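Cytochrome P450 268A2 Cyp268A2 (Mycobacterium marinum, PDB 6BLD) is a bacterial cytochrome P450, a mostly helical protein that carries a heme, here with (3E,5E)-6,10-dimethylundeca-3,5,9-trien-2-one bound in the pocket beside it. Local coordinates at residues 310-315 and 329-334; 43-48 and 61-66; 49-54 and 87-92. One frame throughout, in Å; residues are numbered along the deposited sequence.

Contact 1. Residues 310-315 and 329-334; sequences TFRRTA and GEKVVM. With HEM (protoporphyrin IX containing Fe), chain B; DXJ ((3E,5E)-6,10-dimethylundeca-3,5,9-trien-2-one), chain C.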
loop_
_atom_site.group_PDB
_atom_site.type_symbol
_atom_site.label_atom_id
_atom_site.label_comp_id
_atom_site.label_asym_id
_atom_site.label_seq_id
_atom_site.Cartn_x
_atom_site.Cartn_y
_atom_site.Cartn_z
ATOM N N THR A 310 -4.288 6.829 0.767
ATOM C CA THR A 310 -5.728 7.002 0.649
ATOM C C THR A 310 -6.408 5.694 0.273
ATOM O O THR A 310 -5.872 4.896 -0.502
ATOM C CB THR A 310 -6.094 8.064 -0.398
ATOM O OG1 THR A 310 -5.548 7.693 -1.671
ATOM C CG2 THR A 310 -5.564 9.433 0.005
ATOM N N PHE A 311 -7.592 5.492 0.843
ATOM C CA PHE A 311 -8.558 4.507 0.388
ATOM C C PHE A 311 -9.933 5.085 0.683
ATOM O O PHE A 311 -10.112 5.810 1.665
ATOM C CB PHE A 311 -8.382 3.145 1.073
ATOM C CG PHE A 311 -7.552 2.168 0.286
ATOM C CD1 PHE A 311 -7.693 2.063 -1.091
ATOM C CD2 PHE A 311 -6.631 1.353 0.924
ATOM C CE1 PHE A 311 -6.925 1.160 -1.814
ATOM C CE2 PHE A 311 -5.864 0.450 0.207
ATOM C CZ PHE A 311 -6.011 0.355 -1.164
ATOM N N ARG A 312 -10.895 4.784 -0.177
ATOM C CA ARG A 312 -12.208 5.397 -0.059
ATOM C C ARG A 312 -13.283 4.334 0.112
ATOM O O ARG A 312 -13.061 3.140 -0.106
ATOM C CB ARG A 312 -12.516 6.278 -1.277
ATOM C CG ARG A 312 -13.056 5.512 -2.462
ATOM C CD ARG A 312 -14.011 6.354 -3.288
ATOM N NE ARG A 312 -14.032 5.901 -4.674
ATOM C CZ ARG A 312 -15.020 5.202 -5.220
ATOM N NH1 ARG A 312 -16.086 4.876 -4.502
ATOM N NH2 ARG A 312 -14.943 4.832 -6.489
ATOM N N ARG A 313 -14.462 4.795 0.524
ATOM C CA ARG A 313 -15.641 3.958 0.664
ATOM C C ARG A 313 -16.841 4.719 0.116
ATOM O O ARG A 313 -16.769 5.922 -0.151
ATOM C CB ARG A 313 -15.886 3.552 2.126
ATOM C CG ARG A 313 -14.719 2.839 2.800
ATOM C CD ARG A 313 -14.647 1.381 2.380
ATOM N NE ARG A 313 -13.704 0.614 3.189
ATOM C CZ ARG A 313 -12.441 0.385 2.844
ATOM N NH1 ARG A 313 -11.964 0.871 1.706
ATOM N NH2 ARG A 313 -11.652 -0.328 3.639
ATOM N N THR A 314 -17.950 4.002 -0.053
ATOM C CA THR A 314 -19.219 4.590 -0.464
ATOM C C THR A 314 -20.260 4.308 0.610
ATOM O O THR A 314 -20.437 3.156 1.020
ATOM C CB THR A 314 -19.687 4.033 -1.814
ATOM O OG1 THR A 314 -18.609 4.083 -2.757
ATOM C CG2 THR A 314 -20.854 4.847 -2.350
ATOM N N ALA A 315 -20.941 5.356 1.065
ATOM C CA ALA A 315 -21.927 5.203 2.127
ATOM C C ALA A 315 -23.167 4.495 1.598
ATOM O O ALA A 315 -23.729 4.885 0.571
ATOM C CB ALA A 315 -22.299 6.565 2.710
ATOM N N GLY A 329 -24.718 6.986 -0.633
ATOM C CA GLY A 329 -24.157 7.110 -1.961
ATOM C C GLY A 329 -22.986 8.062 -2.083
ATOM O O GLY A 329 -22.398 8.155 -3.167
ATOM N N GLU A 330 -22.626 8.767 -1.015
ATOM C CA GLU A 330 -21.532 9.725 -1.063
ATOM C C GLU A 330 -20.201 9.031 -0.792
ATOM O O GLU A 330 -20.127 8.052 -0.045
ATOM C CB GLU A 330 -21.758 10.854 -0.056
ATOM C CG GLU A 330 -22.961 11.730 -0.389
ATOM C CD GLU A 330 -23.026 12.996 0.447
ATOM O OE1 GLU A 330 -22.715 12.935 1.655
ATOM O OE2 GLU A 330 -23.401 14.054 -0.105
ATOM N N LYS A 331 -19.147 9.549 -1.417
ATOM C CA LYS A 331 -17.815 8.983 -1.259
ATOM C C LYS A 331 -17.170 9.477 0.030
ATOM O O LYS A 331 -17.318 10.640 0.412
ATOM C CB LYS A 331 -16.935 9.345 -2.456
ATOM C CG LYS A 331 -17.342 8.663 -3.751
ATOM C CD LYS A 331 -16.396 9.022 -4.886
ATOM C CE LYS A 331 -16.859 8.418 -6.201
ATOM N NZ LYS A 331 -15.885 8.670 -7.299
ATOM N N VAL A 332 -16.446 8.579 0.697
ATOM C CA VAL A 332 -15.804 8.855 1.978
ATOM C C VAL A 332 -14.356 8.395 1.879
ATOM O O VAL A 332 -14.097 7.197 1.728
ATOM C CB VAL A 332 -16.523 8.148 3.140
ATOM C CG1 VAL A 332 -15.789 8.387 4.444
ATOM C CG2 VAL A 332 -17.971 8.622 3.243
ATOM N N VAL A 333 -13.419 9.335 1.965
ATOM C CA VAL A 333 -12.006 9.066 1.721
ATOM C C VAL A 333 -11.250 9.104 3.041
ATOM O O VAL A 333 -11.367 10.068 3.807
ATOM C CB VAL A 333 -11.409 10.070 0.721
ATOM C CG1 VAL A 333 -9.919 9.804 0.522
ATOM C CG2 VAL A 333 -12.153 9.991 -0.602
ATOM N N MET A 334 -10.463 8.063 3.295
ATOM C CA MET A 334 -9.645 7.950 4.495
ATOM C C MET A 334 -8.217 8.370 4.168
ATOM O O MET A 334 -7.605 7.836 3.238
ATOM C CB MET A 334 -9.667 6.512 5.013
ATOM C CG MET A 334 -11.036 6.036 5.455
ATOM S SD MET A 334 -10.953 4.459 6.309
ATOM C CE MET A 334 -11.521 3.319 5.078
HETATM C CHA HEM B . -5.106 -4.580 1.986
HETATM C CHB HEM B . -1.862 -7.773 0.297
HETATM C CHC HEM B . 1.707 -5.299 2.473
HETATM C CHD HEM B . -1.454 -1.712 3.371
HETATM C C1A HEM B . -4.547 -5.667 1.346
HETATM C C2A HEM B . -5.258 -6.681 0.592
HETATM C C3A HEM B . -4.366 -7.559 0.130
HETATM C C4A HEM B . -3.051 -7.136 0.568
HETATM C CMA HEM B . -4.679 -8.808 -0.723
HETATM C CAA HEM B . -6.785 -6.738 0.376
HETATM C CBA HEM B . -7.426 -7.382 1.602
HETATM C CGA HEM B . -8.926 -7.287 1.512
HETATM O O1A HEM B . -9.619 -8.051 2.234
HETATM O O2A HEM B . -9.432 -6.454 0.715
HETATM C C1B HEM B . -0.624 -7.423 0.790
HETATM C C2B HEM B . 0.581 -8.213 0.682
HETATM C C3B HEM B . 1.574 -7.555 1.277
HETATM C C4B HEM B . 1.039 -6.299 1.790
HETATM C CMB HEM B . 0.706 -9.593 0.001
HETATM C CAB HEM B . 3.015 -8.113 1.347
HETATM C CBB HEM B . 3.990 -7.522 2.036
HETATM C C1C HEM B . 1.161 -4.108 2.915
HETATM C C2C HEM B . 1.853 -3.063 3.647
HETATM C C3C HEM B . 0.972 -2.071 3.883
HETATM C C4C HEM B . -0.301 -2.465 3.324
HETATM C CMC HEM B . 3.350 -3.135 4.033
HETATM C CAC HEM B . 1.152 -0.727 4.626
HETATM C CBC HEM B . 2.225 -0.422 5.361
HETATM C C1D HEM B . -2.723 -2.169 3.097
HETATM C C2D HEM B . -3.958 -1.436 3.281
HETATM C C3D HEM B . -4.969 -2.223 2.898
HETATM C C4D HEM B . -4.410 -3.489 2.458
HETATM C CMD HEM B . -4.066 0.006 3.824
HETATM C CAD HEM B . -6.471 -1.859 2.926
HETATM C CBD HEM B . -6.993 -1.998 4.353
HETATM C CGD HEM B . -8.444 -1.598 4.437
HETATM O O1D HEM B . -9.002 -1.608 5.565
HETATM O O2D HEM B . -9.043 -1.266 3.382
HETATM N NA HEM B . -3.200 -5.978 1.309
HETATM N NB HEM B . -0.309 -6.262 1.472
HETATM N NC HEM B . -0.150 -3.708 2.739
HETATM N ND HEM B . -3.037 -3.415 2.595
HETATM FE FE HEM B . -1.706 -4.934 2.246
HETATM C C10 DXJ C . -4.422 -0.729 -8.973
HETATM C C13 DXJ C . -4.397 1.643 -11.980
HETATM C C01 DXJ C . -3.214 -2.082 -0.601
HETATM C C02 DXJ C . -2.942 -1.810 -2.078
HETATM C C03 DXJ C . -3.715 -2.354 -2.995
HETATM C C04 DXJ C . -1.777 -0.908 -2.484
HETATM C C05 DXJ C . -3.466 -2.097 -4.480
HETATM C C06 DXJ C . -4.744 -1.718 -5.224
HETATM C C07 DXJ C . -4.595 -1.785 -6.743
HETATM C C08 DXJ C . -4.569 -0.674 -7.453
HETATM C C09 DXJ C . -4.484 -3.140 -7.436
HETATM C C11 DXJ C . -4.646 0.357 -9.685
HETATM C C12 DXJ C . -4.509 0.332 -11.205
HETATM O O14 DXJ C . -4.491 -0.703 -11.783
HETATM O O HOH W 1 -13.286 7.693 -6.840
#

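Contact 2. Residues 43-48 and 61-66; sequences SWHPPV and FWAVTR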
loop_
_atom_site.group_PDB
_atom_site.type_symbol
_atom_site.label_atom_id
_atom_site.label_comp_id
_atom_site.label_asym_id
_atom_site.label_seq_id
_atom_site.Cartn_x
_atom_site.Cartn_y
_atom_site.Cartn_z
ATOM N N SER A 43 -14.787 16.883 6.255
ATOM C CA SER A 43 -15.062 18.014 5.383
ATOM C C SER A 43 -15.383 17.527 3.976
ATOM O O SER A 43 -14.971 16.442 3.560
ATOM C CB SER A 43 -13.876 18.988 5.344
ATOM O OG SER A 43 -12.674 18.312 5.013
ATOM N N TRP A 44 -16.117 18.364 3.244
ATOM C CA TRP A 44 -16.579 18.060 1.894
ATOM C C TRP A 44 -15.693 18.772 0.878
ATOM O O TRP A 44 -15.428 19.972 1.012
ATOM C CB TRP A 44 -18.040 18.487 1.729
ATOM C CG TRP A 44 -18.648 18.184 0.390
ATOM C CD1 TRP A 44 -18.972 19.085 -0.585
ATOM C CD2 TRP A 44 -19.029 16.897 -0.113
ATOM N NE1 TRP A 44 -19.522 18.438 -1.664
ATOM C CE2 TRP A 44 -19.566 17.095 -1.402
ATOM C CE3 TRP A 44 -18.959 15.597 0.397
ATOM C CZ2 TRP A 44 -20.033 16.041 -2.185
ATOM C CZ3 TRP A 44 -19.423 14.552 -0.383
ATOM C CH2 TRP A 44 -19.953 14.781 -1.659
ATOM N N HIS A 45 -15.246 18.039 -0.133
ATOM C CA HIS A 45 -14.292 18.536 -1.110
ATOM C C HIS A 45 -14.729 18.117 -2.504
ATOM O O HIS A 45 -15.449 17.125 -2.663
ATOM C CB HIS A 45 -12.880 18.004 -0.826
ATOM C CG HIS A 45 -12.330 18.430 0.499
ATOM N ND1 HIS A 45 -11.392 19.431 0.627
ATOM C CD2 HIS A 45 -12.587 17.992 1.754
ATOM C CE1 HIS A 45 -11.096 19.593 1.905
ATOM N NE2 HIS A 45 -11.808 18.732 2.609
ATOM N N PRO A 46 -14.318 18.856 -3.533
ATOM C CA PRO A 46 -14.594 18.439 -4.915
ATOM C C PRO A 46 -13.721 17.260 -5.309
ATOM O O PRO A 46 -12.708 16.983 -4.649
ATOM C CB PRO A 46 -14.246 19.691 -5.735
ATOM C CG PRO A 46 -13.246 20.410 -4.901
ATOM C CD PRO A 46 -13.658 20.173 -3.476
ATOM N N PRO A 47 -14.073 16.543 -6.377
ATOM C CA PRO A 47 -13.289 15.363 -6.770
ATOM C C PRO A 47 -11.866 15.732 -7.165
ATOM O O PRO A 47 -11.527 16.894 -7.394
ATOM C CB PRO A 47 -14.070 14.795 -7.962
ATOM C CG PRO A 47 -15.446 15.369 -7.836
ATOM C CD PRO A 47 -15.258 16.725 -7.234
ATOM N N VAL A 48 -11.021 14.699 -7.239
ATOM C CA VAL A 48 -9.623 14.893 -7.616
ATOM C C VAL A 48 -9.550 15.541 -8.991
ATOM O O VAL A 48 -10.157 15.061 -9.957
ATOM C CB VAL A 48 -8.873 13.553 -7.588
ATOM C CG1 VAL A 48 -7.487 13.702 -8.198
ATOM C CG2 VAL A 48 -8.780 13.026 -6.167
ATOM N N PHE A 61 -16.349 14.346 -2.305
ATOM C CA PHE A 61 -16.058 13.312 -1.323
ATOM C C PHE A 61 -15.948 13.950 0.053
ATOM O O PHE A 61 -15.733 15.158 0.186
ATOM C CB PHE A 61 -14.767 12.558 -1.666
ATOM C CG PHE A 61 -13.523 13.397 -1.554
ATOM C CD1 PHE A 61 -13.078 14.146 -2.631
ATOM C CD2 PHE A 61 -12.797 13.438 -0.372
ATOM C CE1 PHE A 61 -11.934 14.920 -2.531
ATOM C CE2 PHE A 61 -11.656 14.209 -0.268
ATOM C CZ PHE A 61 -11.225 14.951 -1.347
ATOM N N TRP A 62 -16.093 13.113 1.076
ATOM C CA TRP A 62 -15.888 13.510 2.462
ATOM C C TRP A 62 -14.464 13.163 2.874
ATOM O O TRP A 62 -14.026 12.020 2.710
ATOM C CB TRP A 62 -16.884 12.811 3.387
ATOM C CG TRP A 62 -18.282 13.340 3.303
ATOM C CD1 TRP A 62 -19.336 12.768 2.652
ATOM C CD2 TRP A 62 -18.782 14.540 3.901
ATOM N NE1 TRP A 62 -20.463 13.542 2.805
ATOM C CE2 TRP A 62 -20.149 14.635 3.568
ATOM C CE3 TRP A 62 -18.208 15.547 4.683
ATOM C CZ2 TRP A 62 -20.947 15.695 3.990
ATOM C CZ3 TRP A 62 -19.003 16.598 5.101
ATOM C CH2 TRP A 62 -20.357 16.663 4.755
ATOM N N ALA A 63 -13.746 14.144 3.413
ATOM C CA ALA A 63 -12.373 13.944 3.858
ATOM C C ALA A 63 -12.373 13.526 5.323
ATOM O O ALA A 63 -12.876 14.257 6.183
ATOM C CB ALA A 63 -11.549 15.215 3.658
ATOM N N VAL A 64 -11.811 12.352 5.604
ATOM C CA VAL A 64 -11.724 11.806 6.954
ATOM C C VAL A 64 -10.261 11.855 7.372
ATOM O O VAL A 64 -9.430 11.103 6.848
ATOM C CB VAL A 64 -12.275 10.377 7.030
ATOM C CG1 VAL A 64 -12.134 9.834 8.440
ATOM C CG2 VAL A 64 -13.724 10.346 6.584
ATOM N N THR A 65 -9.947 12.727 8.334
ATOM C CA THR A 65 -8.567 13.030 8.684
ATOM C C THR A 65 -8.134 12.512 10.050
ATOM O O THR A 65 -6.934 12.321 10.262
ATOM C CB THR A 65 -8.336 14.548 8.643
ATOM O OG1 THR A 65 -9.284 15.197 9.496
ATOM C CG2 THR A 65 -8.494 15.075 7.222
ATOM N N ARG A 66 -9.064 12.287 10.974
ATOM C CA ARG A 66 -8.718 11.825 12.310
ATOM C C ARG A 66 -8.622 10.305 12.347
ATOM O O ARG A 66 -9.355 9.599 11.649
ATOM C CB ARG A 66 -9.746 12.311 13.333
ATOM C CG ARG A 66 -9.583 13.774 13.715
ATOM C CD ARG A 66 -10.550 14.175 14.816
ATOM N NE ARG A 66 -10.422 15.588 15.162
ATOM C CZ ARG A 66 -11.276 16.248 15.938
ATOM N NH1 ARG A 66 -12.325 15.624 16.454
ATOM N NH2 ARG A 66 -11.079 17.534 16.200
HETATM O O HOH W 2 -11.511 16.903 6.967
#

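Contact 3. Residues 49-54 and 87-92; sequences EDALIQ and LFENVP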
loop_
_atom_site.group_PDB
_atom_site.type_symbol
_atom_site.label_atom_id
_atom_site.label_comp_id
_atom_site.label_asym_id
_atom_site.label_seq_id
_atom_site.Cartn_x
_atom_site.Cartn_y
_atom_site.Cartn_z
ATOM N N GLU A 49 -8.807 16.641 -9.082
ATOM C CA GLU A 49 -8.704 17.394 -10.323
ATOM C C GLU A 49 -7.786 16.689 -11.314
ATOM O O GLU A 49 -6.853 15.974 -10.932
ATOM C CB GLU A 49 -8.183 18.805 -10.050
ATOM C CG GLU A 49 -9.038 19.602 -9.078
ATOM C CD GLU A 49 -8.462 20.972 -8.780
ATOM O OE1 GLU A 49 -7.334 21.259 -9.235
ATOM O OE2 GLU A 49 -9.139 21.763 -8.090
ATOM N N ASP A 50 -8.063 16.903 -12.603
ATOM C CA ASP A 50 -7.270 16.328 -13.690
ATOM C C ASP A 50 -7.153 14.814 -13.544
ATOM O O ASP A 50 -6.094 14.223 -13.767
ATOM C CB ASP A 50 -5.887 16.980 -13.764
ATOM C CG ASP A 50 -5.960 18.473 -14.023
ATOM O OD1 ASP A 50 -6.820 18.896 -14.825
ATOM O OD2 ASP A 50 -5.158 19.223 -13.427
ATOM N N ALA A 51 -8.259 14.181 -13.160
ATOM C CA ALA A 51 -8.259 12.751 -12.896
ATOM C C ALA A 51 -8.096 11.963 -14.196
ATOM O O ALA A 51 -8.233 12.493 -15.302
ATOM C CB ALA A 51 -9.547 12.342 -12.183
ATOM N N LEU A 52 -7.791 10.670 -14.045
ATOM C CA LEU A 52 -7.679 9.796 -15.210
ATOM C C LEU A 52 -8.978 9.759 -16.002
ATOM O O LEU A 52 -8.954 9.594 -17.227
ATOM C CB LEU A 52 -7.282 8.386 -14.774
ATOM C CG LEU A 52 -5.878 8.224 -14.190
ATOM C CD1 LEU A 52 -5.726 6.864 -13.523
ATOM C CD2 LEU A 52 -4.822 8.420 -15.268
ATOM N N ILE A 53 -10.113 9.912 -15.326
ATOM C CA ILE A 53 -11.412 10.036 -15.975
ATOM C C ILE A 53 -12.228 11.063 -15.202
ATOM O O ILE A 53 -12.316 10.996 -13.971
ATOM C CB ILE A 53 -12.155 8.686 -16.055
ATOM C CG1 ILE A 53 -13.577 8.884 -16.583
ATOM C CG2 ILE A 53 -12.174 7.991 -14.702
ATOM C CD1 ILE A 53 -13.635 9.227 -18.052
ATOM N N GLN A 54 -12.801 12.025 -15.917
ATOM C CA GLN A 54 -13.657 13.035 -15.307
ATOM C C GLN A 54 -15.090 12.519 -15.292
ATOM O O GLN A 54 -15.647 12.186 -16.343
ATOM C CB GLN A 54 -13.558 14.359 -16.064
ATOM C CG GLN A 54 -12.162 14.673 -16.584
ATOM C CD GLN A 54 -11.218 15.138 -15.489
ATOM O OE1 GLN A 54 -11.640 15.750 -14.507
ATOM N NE2 GLN A 54 -9.933 14.849 -15.655
ATOM N N LEU A 87 -10.688 3.469 -4.673
ATOM C CA LEU A 87 -9.613 4.394 -5.003
ATOM C C LEU A 87 -10.075 5.839 -4.851
ATOM O O LEU A 87 -11.229 6.174 -5.138
ATOM C CB LEU A 87 -9.108 4.145 -6.425
ATOM C CG LEU A 87 -8.299 2.858 -6.616
ATOM C CD1 LEU A 87 -7.539 2.880 -7.935
ATOM C CD2 LEU A 87 -7.347 2.629 -5.451
ATOM N N PHE A 88 -9.157 6.691 -4.388
ATOM C CA PHE A 88 -9.446 8.110 -4.196
ATOM C C PHE A 88 -9.762 8.785 -5.526
ATOM O O PHE A 88 -10.824 9.398 -5.695
ATOM C CB PHE A 88 -8.250 8.777 -3.507
ATOM C CG PHE A 88 -8.437 10.243 -3.209
ATOM C CD1 PHE A 88 -9.699 10.785 -3.027
ATOM C CD2 PHE A 88 -7.334 11.076 -3.091
ATOM C CE1 PHE A 88 -9.857 12.130 -2.750
ATOM C CE2 PHE A 88 -7.486 12.420 -2.810
ATOM C CZ PHE A 88 -8.750 12.948 -2.640
ATOM N N GLU A 89 -8.846 8.684 -6.482
ATOM C CA GLU A 89 -9.039 9.278 -7.794
ATOM C C GLU A 89 -9.976 8.422 -8.640
ATOM O O GLU A 89 -10.008 7.194 -8.521
ATOM C CB GLU A 89 -7.692 9.439 -8.501
ATOM C CG GLU A 89 -7.750 10.210 -9.804
ATOM C CD GLU A 89 -6.383 10.372 -10.432
ATOM O OE1 GLU A 89 -5.388 10.442 -9.680
ATOM O OE2 GLU A 89 -6.302 10.426 -11.677
ATOM N N ASN A 90 -10.750 9.089 -9.495
ATOM C CA ASN A 90 -11.625 8.390 -10.427
ATOM C C ASN A 90 -10.789 7.706 -11.503
ATOM O O ASN A 90 -10.020 8.362 -12.214
ATOM C CB ASN A 90 -12.619 9.367 -11.052
ATOM C CG ASN A 90 -13.764 9.711 -10.118
ATOM O OD1 ASN A 90 -14.207 8.878 -9.328
ATOM N ND2 ASN A 90 -14.247 10.946 -10.204
ATOM N N VAL A 91 -10.946 6.391 -11.623
ATOM C CA VAL A 91 -10.164 5.573 -12.547
ATOM C C VAL A 91 -11.130 4.864 -13.493
ATOM O O VAL A 91 -12.201 4.423 -13.052
ATOM C CB VAL A 91 -9.283 4.572 -11.780
ATOM C CG1 VAL A 91 -8.541 3.641 -12.730
ATOM C CG2 VAL A 91 -8.306 5.312 -10.875
ATOM N N PRO A 92 -10.816 4.755 -14.787
ATOM C CA PRO A 92 -11.711 4.047 -15.713
ATOM C C PRO A 92 -12.058 2.646 -15.221
ATOM O O PRO A 92 -11.218 1.933 -14.668
ATOM C CB PRO A 92 -10.904 4.004 -17.014
ATOM C CG PRO A 92 -10.053 5.225 -16.952
ATOM C CD PRO A 92 -9.709 5.425 -15.496
HETATM O O HOH W 3 -13.653 12.688 -11.863
#

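Contact 1. Residues 310-315 and 329-334
Phe-311 and Met-334 open an antiparallel ladder in the small beta sheet of the P450 fold, in which alternate residues pair; Arg-312 and Thr-314 turn their backbone bonds outward to Val-86 and Leu-81, Lys-331 and Val-333 to strand 61-64. Met-334 N reaches Phe-311 O at 2.8 Å, while the return bond from Phe-311 N to Met-334 O is weak. Arg-313 and Val-332 exchange both their bonds, Arg-313 N meeting Val-332 O at 2.7 Å; Ala-315 N donates to Glu-330 O and Ala-315 O accepts Gly-329 N at 2.6 Å. Arg-313 carries the link to the heme: NH2 gives a fairly straight bond of 2.8 Å to propionate oxygen O2D. NH1 bonds to Arg-312 O at 3.1 Å from above the carbonyl plane, and Met-334 CE sits over the centre of one guanidinium face. Phe-311 CZ lies 3.8 Å from DXJ C01, which sits at the ring edge. Lys-331 CE covers the Arg-312 guanidinium at 3.8 Å from CZ, bringing NZ within 4.0 Å of Arg-312 NH2. Arg-312 donates to the carbonyls of Leu-87 and Asn-84, Lys-331 pairs with Asp-58, and a water accepts from NZ and, weakly, from Arg-312 NE. These partners probably make the like charges tolerable, while Arg-313 would balance the propionate.

Contact 2. Residues 43-48 and 61-66
Strands 43-45 and 61-64 run antiparallel at 134°, Ser-43 pairing with Ala-63 and His-45 with Phe-61 through two backbone hydrogen bonds each, Ala-63 N to Ser-43 O being 2.6 Å. They are neighbours at the edge of the mixed beta sheet of this P450, with 43-45 on one of its two outermost strands. Between those pairs, Trp-44 and Trp-62 share one face of the sheet in a T-shaped stack: the edge of the Trp-44 six-membered ring addresses the face of the Trp-62 pyrrole ring, centroids 4.6 Å apart and planes at 61°. Trp-44 CG is anti to the backbone N (chi1 -178°), which starts the indole off on the carbonyl side. Trp-44 CB itself lies over the Trp-62 benzene ring in a CH-pi contact. Trp-62 NE1 bonds to Glu-330, and Arg-9 makes a cation-pi contact with Trp-44. On the other face, the Phe-61 ring lies beneath His-45 CB, which is 3.5 Å from CZ and over the ring face; the two rings are nearly parallel but slid apart. Ala-63 CB packs against His-45 CD2 at 3.5 Å. Ser-43 OG meets His-45 NE2 at 2.6 Å, in the plane of the imidazole, and also bonds to a water 2.7 Å away.

Contact 3. Residues 49-54 and 87-92
Leu-52 and Val-91 meet through single methyl groups, CD1 of the leucine lying 4.0 Å from CG2 of the valine, the side chains side by side and pointing the same way. Leu-52 CB also touches Pro-92 CD, and helix 201-225 continues this apolar patch by packing on Leu-52 through Pro-201, Leu-202 and Leu-205. Next to it, Ile-53 uses its CG2 branch: this methyl lies between the backbone N and the carbonyl carbon, 3.6 Å from Pro-92 CD and 3.3 Å from Asn-90 O, tucked against the backbone leading into the proline. Ala-51 CB rests on the aliphatic part of Glu-89, 3.7 Å from CG.

The polar rim begins with that glutamate. Its CG is anti to the backbone N (chi1 -173°) and the chain runs on extended. OE2 accepts Leu-52 N at 2.8 Å through its anti lone pair, in a somewhat bent bond of 139°. OE1 is held by Trp-190 and Asn-407, so both carboxylate oxygens have donors. A weak bond joins Ile-53 N to Asn-90 O. Asn-90 ND2 bonds to Asp-58, and a water donates to Ile-53 O at 3.0 Å. Neither segment is helix or strand: this is a loop-to-loop contact between the connection of two sheet strands and the lead-in to helix 93-97, flanking the P450 ligand pocket, with the Val-91 side chain about 5 Å from DXJ.

Contacts 1 and 2 belong to one sheet and have centres about 9 Å apart: strand 61-64 lies beside 331-335, with Trp-62 N 2.8 Å from Lys-331 O and Val-332 CG1 packed 3.6 Å from Val-64 CG2. Contact 3, centred about 14 Å from contact 1 and 15 Å from contact 2, lies beside that sheet. Its Phe-88 is the meeting point, with CE1 3.4 Å from Phe-61 CZ and CD1 3.5 Å from Val-333 CG2; Val-48 CG2 also lies 3.5 Å from Phe-88 CZ. Contact 1 reaches heme and DXJ directly, contact 3 borders DXJ through Val-91, and contact 2 forms the edge of the sheet.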